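Local coordinates for V-type ATP synthase alpha chain (Nanoarchaeum equitans Kin4-M, PDB 5BN3), which is the A subunit of an archaeal V-type ATPase, with a P-loop-type nucleotide-binding domain that carries bound ADP, at residues 298-309 / 352-363. Numbering follows the deposited sequence.
Sequences IYLGATIGEYFR and KLAEFYERSGRV
Helix 298-309 runs beside helix 352-357, the axes 10.4 Å apart at closest and 26° from parallel, with the backbones of Y299 and F356 level with each other; R309 comes alongside V363 farther on, after a type I turn from Y357 to S360 has carried the backbone from the helix into strand 361-363. With CG anti to its backbone N (chi1 178°), F356 brings its ring to I298, whose CG2 lies over one face, a CH-pi contact 3.9 Å from the centroid, while A302 CB sits at that ring's edge. Y299 OH donates to E355 OE1 (2.6 Å), meeting it on the anti side, somewhat out of the carboxylate plane.

R359 reaches across to helix 298-309 with its chain extended from CG to NE, its CD resting 3.7 Å from A302 CB. Its NH1 bonds T303 OG1 at 3.1 Å, the partner tilted 27° from the guanidinium plane, and forms a salt bridge with E306 OE1 (3.0 Å), a weak bond by its angle. T303 OG1 in turn donates to Y299 O, and R359 NH2 bonds I184 O. Both helices lie against the mixed sheet of the P-loop nucleotide-binding domain: F356 packs on I375 of strand 370-379, which also pairs antiparallel with 361-364, and I304 reaches I281 and I283.

E306 OE1 also takes the backbone N-H of R188, whose carbonyl receives R309 NH2. R309 CD packs against V363 CG2 (3.6 Å). A water bridges the far end: it accepts from R309 NH1 at 2.6 Å and donates to the carbonyls of R359 and G361.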
loop_
_atom_site.group_PDB
_atom_site.type_symbol
_atom_site.label_atom_id
_atom_site.label_comp_id
_atom_site.label_asym_id
_atom_site.label_seq_id
_atom_site.Cartn_x
_atom_site.Cartn_y
_atom_site.Cartn_z
ATOM N N ILE A 298 -5.978 -18.504 -26.538
ATOM C CA ILE A 298 -7.001 -18.891 -25.567
ATOM C C ILE A 298 -8.342 -19.196 -26.244
ATOM O O ILE A 298 -8.956 -20.236 -25.994
ATOM C CB ILE A 298 -7.203 -17.784 -24.511
ATOM C CG1 ILE A 298 -5.993 -17.707 -23.569
ATOM C CG2 ILE A 298 -8.470 -18.024 -23.717
ATOM C CD1 ILE A 298 -5.812 -18.940 -22.695
ATOM N N TYR A 299 -8.797 -18.283 -27.097
ATOM C CA TYR A 299 -10.049 -18.477 -27.825
ATOM C C TYR A 299 -9.933 -19.619 -28.829
ATOM O O TYR A 299 -10.899 -20.349 -29.065
ATOM C CB TYR A 299 -10.461 -17.180 -28.533
ATOM C CG TYR A 299 -10.925 -16.094 -27.588
ATOM C CD1 TYR A 299 -10.012 -15.281 -26.934
ATOM C CD2 TYR A 299 -12.275 -15.882 -27.350
ATOM C CE1 TYR A 299 -10.426 -14.290 -26.069
ATOM C CE2 TYR A 299 -12.699 -14.889 -26.484
ATOM C CZ TYR A 299 -11.769 -14.098 -25.847
ATOM O OH TYR A 299 -12.182 -13.109 -24.985
ATOM N N LEU A 300 -8.748 -19.767 -29.412
ATOM C CA LEU A 300 -8.486 -20.820 -30.387
ATOM C C LEU A 300 -8.632 -22.202 -29.762
ATOM O O LEU A 300 -9.309 -23.074 -30.310
ATOM C CB LEU A 300 -7.068 -20.676 -30.942
ATOM C CG LEU A 300 -6.716 -21.607 -32.102
ATOM C CD1 LEU A 300 -7.048 -20.913 -33.402
ATOM C CD2 LEU A 300 -5.256 -22.035 -32.068
ATOM N N GLY A 301 -7.986 -22.397 -28.616
ATOM C CA GLY A 301 -8.018 -23.678 -27.932
ATOM C C GLY A 301 -9.397 -24.027 -27.417
ATOM O O GLY A 301 -9.794 -25.193 -27.419
ATOM N N ALA A 302 -10.126 -23.013 -26.968
ATOM C CA ALA A 302 -11.493 -23.210 -26.510
ATOM C C ALA A 302 -12.389 -23.641 -27.666
ATOM O O ALA A 302 -13.218 -24.541 -27.517
ATOM C CB ALA A 302 -12.022 -21.937 -25.877
ATOM N N THR A 303 -12.227 -22.986 -28.812
ATOM C CA THR A 303 -13.022 -23.291 -30.001
ATOM C C THR A 303 -12.789 -24.717 -30.495
ATOM O O THR A 303 -13.739 -25.432 -30.824
ATOM C CB THR A 303 -12.715 -22.300 -31.141
ATOM O OG1 THR A 303 -13.064 -20.975 -30.721
ATOM C CG2 THR A 303 -13.515 -22.654 -32.382
ATOM N N ILE A 304 -11.523 -25.122 -30.551
ATOM C CA ILE A 304 -11.170 -26.484 -30.936
ATOM C C ILE A 304 -11.737 -27.481 -29.922
ATOM O O ILE A 304 -12.204 -28.560 -30.294
ATOM C CB ILE A 304 -9.637 -26.643 -31.057
ATOM C CG1 ILE A 304 -9.106 -25.776 -32.204
ATOM C CG2 ILE A 304 -9.259 -28.096 -31.273
ATOM C CD1 ILE A 304 -7.587 -25.769 -32.323
ATOM N N GLY A 305 -11.711 -27.109 -28.644
ATOM C CA GLY A 305 -12.289 -27.936 -27.595
ATOM C C GLY A 305 -13.777 -28.142 -27.778
ATOM O O GLY A 305 -14.283 -29.256 -27.616
ATOM N N GLU A 306 -14.478 -27.062 -28.114
ATOM C CA GLU A 306 -15.910 -27.126 -28.372
ATOM C C GLU A 306 -16.196 -28.001 -29.585
ATOM O O GLU A 306 -17.193 -28.717 -29.617
ATOM C CB GLU A 306 -16.469 -25.722 -28.619
ATOM C CG GLU A 306 -16.530 -24.826 -27.395
ATOM C CD GLU A 306 -17.031 -23.437 -27.737
ATOM O OE1 GLU A 306 -16.709 -22.945 -28.841
ATOM O OE2 GLU A 306 -17.751 -22.838 -26.910
ATOM N N TYR A 307 -15.317 -27.925 -30.581
ATOM C CA TYR A 307 -15.472 -28.683 -31.821
ATOM C C TYR A 307 -15.480 -30.187 -31.575
ATOM O O TYR A 307 -16.327 -30.907 -32.103
ATOM C CB TYR A 307 -14.364 -28.304 -32.812
ATOM C CG TYR A 307 -14.282 -29.187 -34.038
ATOM C CD1 TYR A 307 -15.296 -29.194 -34.985
ATOM C CD2 TYR A 307 -13.177 -29.998 -34.258
ATOM C CE1 TYR A 307 -15.218 -29.996 -36.111
ATOM C CE2 TYR A 307 -13.091 -30.802 -35.379
ATOM C CZ TYR A 307 -14.113 -30.796 -36.301
ATOM O OH TYR A 307 -14.029 -31.594 -37.417
ATOM N N PHE A 308 -14.539 -30.663 -30.770
ATOM C CA PHE A 308 -14.485 -32.086 -30.458
ATOM C C PHE A 308 -15.589 -32.474 -29.478
ATOM O O PHE A 308 -16.073 -33.607 -29.493
ATOM C CB PHE A 308 -13.102 -32.475 -29.936
ATOM C CG PHE A 308 -12.070 -32.625 -31.018
ATOM C CD1 PHE A 308 -12.009 -33.785 -31.777
ATOM C CD2 PHE A 308 -11.161 -31.609 -31.279
ATOM C CE1 PHE A 308 -11.060 -33.932 -32.777
ATOM C CE2 PHE A 308 -10.209 -31.749 -32.276
ATOM C CZ PHE A 308 -10.160 -32.912 -33.027
ATOM N N ARG A 309 -15.990 -31.528 -28.633
ATOM C CA ARG A 309 -17.146 -31.716 -27.763
ATOM C C ARG A 309 -18.403 -31.953 -28.597
ATOM O O ARG A 309 -19.234 -32.800 -28.265
ATOM C CB ARG A 309 -17.342 -30.489 -26.870
ATOM C CG ARG A 309 -18.589 -30.541 -25.995
ATOM C CD ARG A 309 -19.041 -29.143 -25.619
ATOM N NE ARG A 309 -19.482 -28.390 -26.793
ATOM C CZ ARG A 309 -19.799 -27.099 -26.783
ATOM N NH1 ARG A 309 -19.723 -26.403 -25.656
ATOM N NH2 ARG A 309 -20.185 -26.503 -27.902
ATOM N N LYS A 352 -14.017 -10.721 -19.546
ATOM C CA LYS A 352 -13.155 -11.379 -20.523
ATOM C C LYS A 352 -12.807 -12.796 -20.091
ATOM O O LYS A 352 -12.861 -13.724 -20.895
ATOM C CB LYS A 352 -11.873 -10.566 -20.744
ATOM C CG LYS A 352 -12.065 -9.286 -21.551
ATOM C CD LYS A 352 -12.410 -9.595 -23.005
ATOM C CE LYS A 352 -12.522 -8.321 -23.835
ATOM N NZ LYS A 352 -12.670 -8.617 -25.292
ATOM N N LEU A 353 -12.443 -12.956 -18.821
ATOM C CA LEU A 353 -12.163 -14.276 -18.262
ATOM C C LEU A 353 -13.382 -15.183 -18.385
ATOM O O LEU A 353 -13.257 -16.376 -18.667
ATOM C CB LEU A 353 -11.745 -14.155 -16.793
ATOM C CG LEU A 353 -10.357 -13.570 -16.518
ATOM C CD1 LEU A 353 -10.146 -13.361 -15.029
ATOM C CD2 LEU A 353 -9.278 -14.484 -17.072
ATOM N N ALA A 354 -14.564 -14.607 -18.183
ATOM C CA ALA A 354 -15.808 -15.355 -18.281
ATOM C C ALA A 354 -16.043 -15.885 -19.694
ATOM O O ALA A 354 -16.584 -16.973 -19.865
ATOM C CB ALA A 354 -16.973 -14.497 -17.840
ATOM N N GLU A 355 -15.639 -15.117 -20.704
ATOM C CA GLU A 355 -15.775 -15.555 -22.095
ATOM C C GLU A 355 -15.012 -16.853 -22.359
ATOM O O GLU A 355 -15.346 -17.603 -23.274
ATOM C CB GLU A 355 -15.306 -14.457 -23.058
ATOM C CG GLU A 355 -16.235 -13.251 -23.136
ATOM C CD GLU A 355 -15.714 -12.168 -24.066
ATOM O OE1 GLU A 355 -14.726 -12.420 -24.792
ATOM O OE2 GLU A 355 -16.291 -11.059 -24.071
ATOM N N PHE A 356 -13.988 -17.111 -21.552
ATOM C CA PHE A 356 -13.226 -18.352 -21.638
ATOM C C PHE A 356 -13.892 -19.470 -20.834
ATOM O O PHE A 356 -14.306 -20.486 -21.392
ATOM C CB PHE A 356 -11.793 -18.113 -21.153
ATOM C CG PHE A 356 -10.931 -19.343 -21.157
ATOM C CD1 PHE A 356 -10.807 -20.119 -22.300
ATOM C CD2 PHE A 356 -10.226 -19.710 -20.021
ATOM C CE1 PHE A 356 -10.004 -21.248 -22.307
ATOM C CE2 PHE A 356 -9.420 -20.837 -20.020
ATOM C CZ PHE A 356 -9.309 -21.607 -21.166
ATOM N N TYR A 357 -14.012 -19.273 -19.524
ATOM C CA TYR A 357 -14.491 -20.327 -18.628
ATOM C C TYR A 357 -15.949 -20.741 -18.836
ATOM O O TYR A 357 -16.313 -21.883 -18.561
ATOM C CB TYR A 357 -14.251 -19.936 -17.165
ATOM C CG TYR A 357 -12.791 -19.948 -16.773
ATOM C CD1 TYR A 357 -12.115 -21.144 -16.587
ATOM C CD2 TYR A 357 -12.092 -18.766 -16.586
ATOM C CE1 TYR A 357 -10.785 -21.162 -16.229
ATOM C CE2 TYR A 357 -10.760 -18.774 -16.227
ATOM C CZ TYR A 357 -10.114 -19.976 -16.050
ATOM O OH TYR A 357 -8.788 -19.994 -15.693
ATOM N N GLU A 358 -16.783 -19.826 -19.322
ATOM C CA GLU A 358 -18.191 -20.144 -19.555
ATOM C C GLU A 358 -18.384 -21.086 -20.745
ATOM O O GLU A 358 -19.494 -21.554 -20.998
ATOM C CB GLU A 358 -19.011 -18.873 -19.737
ATOM N N ARG A 359 -17.303 -21.361 -21.469
ATOM C CA ARG A 359 -17.349 -22.305 -22.584
ATOM C C ARG A 359 -17.260 -23.746 -22.098
ATOM O O ARG A 359 -17.578 -24.673 -22.836
ATOM C CB ARG A 359 -16.208 -22.035 -23.566
ATOM C CG ARG A 359 -16.300 -20.719 -24.321
ATOM C CD ARG A 359 -15.600 -20.858 -25.660
ATOM N NE ARG A 359 -15.371 -19.579 -26.324
ATOM C CZ ARG A 359 -15.063 -19.454 -27.611
ATOM N NH1 ARG A 359 -14.969 -20.530 -28.380
ATOM N NH2 ARG A 359 -14.868 -18.254 -28.131
ATOM N N SER A 360 -16.817 -23.932 -20.859
ATOM C CA SER A 360 -16.741 -25.270 -20.285
ATOM C C SER A 360 -18.148 -25.784 -20.037
ATOM O O SER A 360 -19.113 -25.018 -20.085
ATOM C CB SER A 360 -15.960 -25.255 -18.972
ATOM O OG SER A 360 -16.687 -24.583 -17.960
ATOM N N GLY A 361 -18.274 -27.081 -19.787
ATOM C CA GLY A 361 -19.572 -27.649 -19.476
ATOM C C GLY A 361 -19.850 -28.942 -20.208
ATOM O O GLY A 361 -19.246 -29.226 -21.243
ATOM N N ARG A 362 -20.763 -29.728 -19.651
ATOM C CA ARG A 362 -21.248 -30.938 -20.294
ATOM C C ARG A 362 -22.560 -30.597 -20.993
ATOM O O ARG A 362 -23.437 -29.964 -20.400
ATOM C CB ARG A 362 -21.463 -32.025 -19.240
ATOM C CG ARG A 362 -21.953 -33.352 -19.780
ATOM C CD ARG A 362 -21.867 -34.425 -18.708
ATOM N NE ARG A 362 -23.180 -34.876 -18.258
ATOM C CZ ARG A 362 -23.858 -35.869 -18.821
ATOM N NH1 ARG A 362 -23.353 -36.511 -19.866
ATOM N NH2 ARG A 362 -25.044 -36.216 -18.344
ATOM N N VAL A 363 -22.691 -30.982 -22.260
ATOM C CA VAL A 363 -23.844 -30.550 -23.047
ATOM C C VAL A 363 -24.485 -31.666 -23.862
ATOM O O VAL A 363 -23.878 -32.711 -24.109
ATOM C CB VAL A 363 -23.473 -29.409 -24.031
ATOM C CG1 VAL A 363 -22.862 -28.229 -23.298
ATOM C CG2 VAL A 363 -22.516 -29.917 -25.096
HETATM O O HOH W 1 -19.098 -27.015 -23.202
#